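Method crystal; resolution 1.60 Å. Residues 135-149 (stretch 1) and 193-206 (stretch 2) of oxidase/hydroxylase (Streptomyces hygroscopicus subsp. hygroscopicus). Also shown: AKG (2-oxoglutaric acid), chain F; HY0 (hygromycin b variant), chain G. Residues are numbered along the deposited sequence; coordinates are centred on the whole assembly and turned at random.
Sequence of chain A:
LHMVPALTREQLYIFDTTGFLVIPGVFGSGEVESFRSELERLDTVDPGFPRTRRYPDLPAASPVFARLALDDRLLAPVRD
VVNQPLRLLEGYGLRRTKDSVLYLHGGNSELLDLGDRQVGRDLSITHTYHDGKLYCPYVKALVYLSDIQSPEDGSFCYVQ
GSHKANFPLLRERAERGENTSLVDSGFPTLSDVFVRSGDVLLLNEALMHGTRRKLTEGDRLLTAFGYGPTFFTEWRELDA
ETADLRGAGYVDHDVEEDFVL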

# COMPACT_ATOMS: atom_id res chain seq x y z
N TYR A 135 -6.68 -10.09 -2.98
CA TYR A 135 -6.52 -10.89 -1.77
C TYR A 135 -7.38 -10.28 -0.65
O TYR A 135 -6.92 -9.41 0.07
CB TYR A 135 -5.05 -10.96 -1.37
CG TYR A 135 -4.18 -11.68 -2.37
CD1 TYR A 135 -4.08 -13.07 -2.35
CD2 TYR A 135 -3.47 -10.98 -3.33
CE1 TYR A 135 -3.27 -13.75 -3.26
CE2 TYR A 135 -2.66 -11.65 -4.25
CZ TYR A 135 -2.57 -13.04 -4.21
OH TYR A 135 -1.80 -13.73 -5.12
N CYS A 136 -8.63 -10.73 -0.54
CA CYS A 136 -9.52 -10.26 0.52
C CYS A 136 -9.72 -11.38 1.52
O CYS A 136 -10.20 -12.45 1.15
CB CYS A 136 -10.87 -9.81 -0.02
SG CYS A 136 -10.74 -8.63 -1.37
N PRO A 137 -9.37 -11.15 2.78
CA PRO A 137 -9.38 -12.30 3.69
C PRO A 137 -10.76 -12.69 4.23
O PRO A 137 -10.89 -13.80 4.74
CB PRO A 137 -8.47 -11.83 4.83
CG PRO A 137 -8.62 -10.36 4.84
CD PRO A 137 -8.80 -9.94 3.41
N TYR A 138 -11.77 -11.83 4.14
CA TYR A 138 -13.07 -12.20 4.67
C TYR A 138 -14.12 -11.74 3.69
O TYR A 138 -14.34 -10.54 3.56
CB TYR A 138 -13.31 -11.58 6.06
CG TYR A 138 -14.31 -12.32 6.92
CD1 TYR A 138 -13.95 -12.77 8.18
CD2 TYR A 138 -15.59 -12.59 6.47
CE1 TYR A 138 -14.84 -13.46 8.98
CE2 TYR A 138 -16.49 -13.27 7.26
CZ TYR A 138 -16.12 -13.71 8.51
OH TYR A 138 -17.01 -14.40 9.32
N VAL A 139 -14.74 -12.68 2.99
CA VAL A 139 -15.80 -12.35 2.05
C VAL A 139 -17.04 -13.19 2.34
O VAL A 139 -16.97 -14.30 2.91
CB VAL A 139 -15.35 -12.54 0.59
CG1 VAL A 139 -14.10 -11.68 0.30
CG2 VAL A 139 -15.06 -13.99 0.32
N LYS A 140 -18.19 -12.65 1.95
CA LYS A 140 -19.46 -13.31 2.11
C LYS A 140 -20.14 -13.49 0.79
O LYS A 140 -20.09 -12.60 -0.07
CB LYS A 140 -20.38 -12.54 3.04
CG LYS A 140 -20.08 -12.71 4.49
CD LYS A 140 -21.21 -12.11 5.30
CE LYS A 140 -20.85 -12.11 6.77
NZ LYS A 140 -21.76 -11.19 7.53
N ALA A 141 -20.81 -14.62 0.63
CA ALA A 141 -21.77 -14.78 -0.45
C ALA A 141 -23.15 -14.71 0.17
O ALA A 141 -23.54 -15.57 0.95
CB ALA A 141 -21.56 -16.10 -1.18
N LEU A 142 -23.88 -13.66 -0.18
CA LEU A 142 -25.27 -13.53 0.24
C LEU A 142 -26.17 -14.06 -0.87
O LEU A 142 -26.19 -13.53 -1.98
CB LEU A 142 -25.62 -12.06 0.54
CG LEU A 142 -24.72 -11.26 1.47
CD1 LEU A 142 -25.19 -9.82 1.54
CD2 LEU A 142 -24.73 -11.83 2.85
N VAL A 143 -26.90 -15.12 -0.55
CA VAL A 143 -27.86 -15.70 -1.46
C VAL A 143 -29.26 -15.20 -1.08
O VAL A 143 -29.85 -15.63 -0.08
CB VAL A 143 -27.83 -17.24 -1.43
CG1 VAL A 143 -28.82 -17.79 -2.46
CG2 VAL A 143 -26.40 -17.76 -1.66
N TYR A 144 -29.80 -14.30 -1.89
CA TYR A 144 -31.11 -13.75 -1.57
C TYR A 144 -32.21 -14.68 -2.02
O TYR A 144 -32.15 -15.26 -3.11
CB TYR A 144 -31.28 -12.37 -2.20
CG TYR A 144 -30.47 -11.30 -1.52
CD1 TYR A 144 -29.19 -10.97 -1.98
CD2 TYR A 144 -30.95 -10.65 -0.38
CE1 TYR A 144 -28.43 -10.00 -1.34
CE2 TYR A 144 -30.19 -9.67 0.26
CZ TYR A 144 -28.94 -9.36 -0.22
OH TYR A 144 -28.19 -8.39 0.41
N LEU A 145 -33.21 -14.84 -1.16
CA LEU A 145 -34.30 -15.77 -1.42
C LEU A 145 -35.62 -15.03 -1.47
O LEU A 145 -36.68 -15.64 -1.37
CB LEU A 145 -34.35 -16.86 -0.35
CG LEU A 145 -33.12 -17.75 -0.18
CD1 LEU A 145 -33.32 -18.78 0.93
CD2 LEU A 145 -32.77 -18.42 -1.50
N SER A 146 -35.54 -13.71 -1.61
CA SER A 146 -36.73 -12.90 -1.88
C SER A 146 -36.32 -11.68 -2.69
O SER A 146 -35.14 -11.35 -2.77
CB SER A 146 -37.42 -12.48 -0.58
OG SER A 146 -36.60 -11.67 0.24
N ASP A 147 -37.30 -11.03 -3.31
CA ASP A 147 -37.04 -9.84 -4.11
C ASP A 147 -36.96 -8.62 -3.21
O ASP A 147 -37.80 -8.44 -2.32
CB ASP A 147 -38.14 -9.62 -5.14
CG ASP A 147 -38.14 -10.65 -6.24
OD1 ASP A 147 -39.11 -10.65 -7.03
OD2 ASP A 147 -37.19 -11.46 -6.34
N ILE A 148 -35.96 -7.79 -3.45
CA ILE A 148 -35.78 -6.55 -2.71
C ILE A 148 -35.57 -5.45 -3.75
O ILE A 148 -34.47 -5.28 -4.30
CB ILE A 148 -34.58 -6.66 -1.72
CG1 ILE A 148 -34.75 -7.87 -0.80
CG2 ILE A 148 -34.48 -5.38 -0.91
CD1 ILE A 148 -33.54 -8.17 0.07
N GLN A 149 -36.64 -4.72 -4.07
CA GLN A 149 -36.60 -3.85 -5.24
C GLN A 149 -36.83 -2.37 -4.91
O GLN A 149 -36.89 -1.53 -5.81
CB GLN A 149 -37.64 -4.32 -6.26
CG GLN A 149 -37.27 -5.62 -6.96
CD GLN A 149 -36.06 -5.47 -7.87
OE1 GLN A 149 -36.13 -4.81 -8.90
NE2 GLN A 149 -34.95 -6.10 -7.49
N VAL A 193 -28.76 -1.08 -3.10
CA VAL A 193 -28.59 -2.17 -4.06
C VAL A 193 -29.85 -3.01 -4.08
O VAL A 193 -30.31 -3.47 -3.04
CB VAL A 193 -27.40 -3.08 -3.69
CG1 VAL A 193 -27.31 -4.25 -4.67
CG2 VAL A 193 -26.11 -2.29 -3.67
N PHE A 194 -30.41 -3.22 -5.27
CA PHE A 194 -31.63 -3.99 -5.39
C PHE A 194 -31.33 -5.36 -5.98
O PHE A 194 -30.44 -5.50 -6.81
CB PHE A 194 -32.64 -3.22 -6.24
CG PHE A 194 -32.88 -1.84 -5.73
CD1 PHE A 194 -33.26 -1.63 -4.42
CD2 PHE A 194 -32.66 -0.74 -6.54
CE1 PHE A 194 -33.46 -0.37 -3.92
CE2 PHE A 194 -32.86 0.54 -6.05
CZ PHE A 194 -33.26 0.73 -4.74
N VAL A 195 -32.03 -6.38 -5.50
CA VAL A 195 -31.74 -7.74 -5.93
C VAL A 195 -33.01 -8.54 -6.19
O VAL A 195 -34.08 -8.18 -5.71
CB VAL A 195 -30.88 -8.51 -4.87
CG1 VAL A 195 -29.47 -7.95 -4.80
CG2 VAL A 195 -31.55 -8.47 -3.51
N ARG A 196 -32.86 -9.62 -6.94
CA ARG A 196 -33.95 -10.57 -7.16
C ARG A 196 -33.65 -11.88 -6.47
O ARG A 196 -32.48 -12.17 -6.20
CB ARG A 196 -34.17 -10.80 -8.66
CG ARG A 196 -34.68 -9.57 -9.38
CD ARG A 196 -36.13 -9.27 -9.03
NE ARG A 196 -36.69 -8.32 -9.99
CZ ARG A 196 -37.97 -7.96 -10.04
NH1 ARG A 196 -38.85 -8.47 -9.19
NH2 ARG A 196 -38.36 -7.08 -10.96
N SER A 197 -34.69 -12.63 -6.15
CA SER A 197 -34.55 -13.95 -5.56
C SER A 197 -33.68 -14.81 -6.47
O SER A 197 -33.92 -14.90 -7.67
CB SER A 197 -35.95 -14.57 -5.35
OG SER A 197 -35.85 -15.87 -4.79
N GLY A 198 -32.63 -15.41 -5.90
CA GLY A 198 -31.71 -16.22 -6.69
C GLY A 198 -30.41 -15.52 -7.07
O GLY A 198 -29.47 -16.15 -7.56
N ASP A 199 -30.36 -14.21 -6.84
CA ASP A 199 -29.13 -13.44 -7.02
C ASP A 199 -28.15 -13.72 -5.89
O ASP A 199 -28.55 -14.02 -4.76
CB ASP A 199 -29.40 -11.94 -7.04
CG ASP A 199 -30.20 -11.48 -8.25
OD1 ASP A 199 -30.38 -12.26 -9.22
OD2 ASP A 199 -30.61 -10.29 -8.24
N VAL A 200 -26.87 -13.56 -6.19
CA VAL A 200 -25.81 -13.64 -5.18
C VAL A 200 -25.14 -12.27 -5.06
O VAL A 200 -24.76 -11.68 -6.07
CB VAL A 200 -24.76 -14.69 -5.56
CG1 VAL A 200 -23.58 -14.63 -4.61
CG2 VAL A 200 -25.38 -16.09 -5.55
N LEU A 201 -25.01 -11.76 -3.84
CA LEU A 201 -24.17 -10.59 -3.60
C LEU A 201 -22.87 -11.09 -2.94
O LEU A 201 -22.88 -11.61 -1.82
CB LEU A 201 -24.91 -9.55 -2.73
CG LEU A 201 -24.40 -8.10 -2.67
CD1 LEU A 201 -25.48 -7.19 -2.10
CD2 LEU A 201 -23.12 -7.98 -1.81
N LEU A 202 -21.78 -10.94 -3.68
CA LEU A 202 -20.43 -11.28 -3.21
C LEU A 202 -19.88 -10.02 -2.54
O LEU A 202 -19.81 -8.98 -3.17
CB LEU A 202 -19.55 -11.69 -4.38
CG LEU A 202 -18.14 -12.22 -4.13
CD1 LEU A 202 -18.22 -13.62 -3.55
CD2 LEU A 202 -17.33 -12.24 -5.41
N LEU A 203 -19.46 -10.14 -1.28
CA LEU A 203 -19.21 -8.95 -0.46
C LEU A 203 -17.84 -8.99 0.23
O LEU A 203 -17.53 -9.93 0.96
CB LEU A 203 -20.30 -8.83 0.60
CG LEU A 203 -20.21 -7.72 1.64
CD1 LEU A 203 -20.24 -6.36 0.96
CD2 LEU A 203 -21.37 -7.85 2.62
N ASN A 204 -17.03 -7.97 -0.00
CA ASN A 204 -15.83 -7.71 0.79
C ASN A 204 -16.24 -7.17 2.15
O ASN A 204 -16.83 -6.09 2.22
CB ASN A 204 -14.94 -6.69 0.06
CG ASN A 204 -13.57 -6.50 0.73
OD1 ASN A 204 -13.40 -6.79 1.90
ND2 ASN A 204 -12.60 -5.99 -0.03
N GLU A 205 -15.95 -7.88 3.23
CA GLU A 205 -16.47 -7.45 4.53
C GLU A 205 -15.80 -6.17 5.02
O GLU A 205 -16.23 -5.58 6.02
CB GLU A 205 -16.33 -8.58 5.56
CG GLU A 205 -17.46 -9.62 5.43
CD GLU A 205 -18.82 -9.04 5.79
OE1 GLU A 205 -18.97 -8.50 6.91
OE2 GLU A 205 -19.74 -9.11 4.95
N ALA A 206 -14.81 -5.69 4.29
CA ALA A 206 -14.24 -4.37 4.57
C ALA A 206 -15.22 -3.24 4.24
O ALA A 206 -15.09 -2.14 4.78
CB ALA A 206 -12.94 -4.18 3.80
C1 AKG F . -24.96 -9.21 7.32
O1 AKG F . -23.85 -8.93 7.87
O2 AKG F . -25.61 -10.24 7.68
C2 AKG F . -25.50 -8.33 6.23
O5 AKG F . -24.78 -7.43 5.84
C3 AKG F . -26.90 -8.56 5.69
C4 AKG F . -27.12 -7.98 4.31
C5 AKG F . -28.60 -8.01 3.97
O3 AKG F . -28.99 -7.70 2.81
O4 AKG F . -29.44 -8.35 4.86
C1 HY0 G . -20.68 -6.40 16.90
C2 HY0 G . -20.71 -5.58 18.17
C3 HY0 G . -21.44 -6.35 19.26
C4 HY0 G . -22.86 -6.68 18.81
C5 HY0 G . -22.87 -7.41 17.47
C6 HY0 G . -22.07 -6.70 16.42
N7 HY0 G . -19.38 -5.32 18.57
O8 HY0 G . -20.02 -5.63 15.91
N9 HY0 G . -23.47 -7.50 19.80
C10 HY0 G . -23.93 -6.64 20.90
O11 HY0 G . -24.21 -7.49 17.03
C12 HY0 G . -21.87 -7.78 12.86
C13 HY0 G . -22.28 -6.94 14.03
O14 HY0 G . -23.64 -6.60 14.04
C15 HY0 G . -23.97 -5.88 12.89
C16 HY0 G . -24.01 -6.86 11.76
C17 HY0 G . -22.54 -7.44 11.60
O18 HY0 G . -21.98 -7.59 15.27
C19 HY0 G . -25.35 -5.24 13.08
O20 HY0 G . -25.22 -4.18 14.03
O21 HY0 G . -24.89 -7.89 12.03
O22 HY0 G . -22.61 -8.56 10.82
C23 HY0 G . -21.97 -9.61 11.58
C24 HY0 G . -22.65 -10.90 11.28
C25 HY0 G . -21.82 -12.07 11.79
C26 HY0 G . -20.40 -11.99 11.26
C27 HY0 G . -19.82 -10.68 11.67
O28 HY0 G . -20.63 -9.65 11.14
O29 HY0 G . -22.05 -9.24 13.02
O30 HY0 G . -23.92 -10.98 11.95
O31 HY0 G . -22.45 -13.27 11.42
O32 HY0 G . -20.36 -12.12 9.84
C33 HY0 G . -18.40 -10.51 11.10
C34 HY0 G . -17.65 -9.48 11.90
O35 HY0 G . -17.25 -9.99 13.16
N36 HY0 G . -18.50 -10.03 9.77
O HOH W 1 -11.87 -8.73 3.49
O HOH W 2 -21.26 -8.09 7.79
O HOH W 3 -22.44 -9.08 5.47
O HOH W 4 -32.44 -6.13 -9.03

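Stretch 2 runs antiparallel to stretch 1, so walking forward from Phe 194 to Glu 205 means walking backward from Gln 149 to Tyr 138. Phe 194, an exposed residue, has the carbonyl O of Gln 149 over one face of its ring. Val 195 forms a single antiparallel bridge with Ile 148: Val 195 N donates to Ile 148 O (2.9 Å) and Ile 148 N to Val 195 O (3.0 Å). The same Val 195 O receives a weak hydrogen bond from Gln 149 NE2 (2.9 Å), whose side chain folds back although its CA-to-CB bond points away. Val 195 CG2 also packs over one face of the Tyr 144 ring, 3.7 Å from the centroid and only 15° off the normal, a CH-pi contact.

Arg 196 extends its guanidinium back to Asp 147, with Arg 196 NH1 3.1 Å from Asp 147 OD1 in a hydrogen-bonded salt bridge; Gln 149 CD lies over one face of the guanidinium. The other carboxylate oxygen, Asp 147 OD2, accepts from Ser 197 N (2.8 Å), so one aspartate holds both a side chain and the backbone at the start of a type II turn, Arg 196 to Asp 199. Inside that turn Asp 199 N donates to Arg 196 O (3.0 Å), and Asp 199 OD2 accepts from Arg 196 N (2.7 Å). Gly 198 has phi/psi of 101/-11, where a CB would jam against the preceding carbonyl; its N donates almost linearly to Tyr 144 O (2.8 Å), while Asp 199 O accepts from Tyr 144 N (3.1 Å).

The regular ladder then begins. Val 200 pairs with Val 143 without backbone hydrogen bonds, but its CA approaches Leu 142 O at 3.2 Å in a CA-H...O contact. Leu 201 and Leu 142 exchange two hydrogen bonds, N to O, each 2.8 Å; Leu 201 CB also meets the Tyr 144 ring edge at CE1 (3.8 Å). Leu 202 faces Ala 141 in the next non-hydrogen-bonded pair. Leu 203 N donates to Lys 140 O (2.8 Å) and Leu 203 O accepts from Lys 140 N (3.0 Å).

Asn 204 pairs with Val 139, and water 1 accepts from Tyr 138 N (3.2 Å) and lies 2.9 Å from Asn 204 OD1. Glu 205 N closes the ladder on Tyr 138 O (3.1 Å). Glu 205 OE2 lies 3.9 Å from Lys 140 NZ, a long salt bridge also spanned by water 3, which accepts from Lys 140 NZ (3.0 Å) and donates to Glu 205 OE2 (2.7 Å).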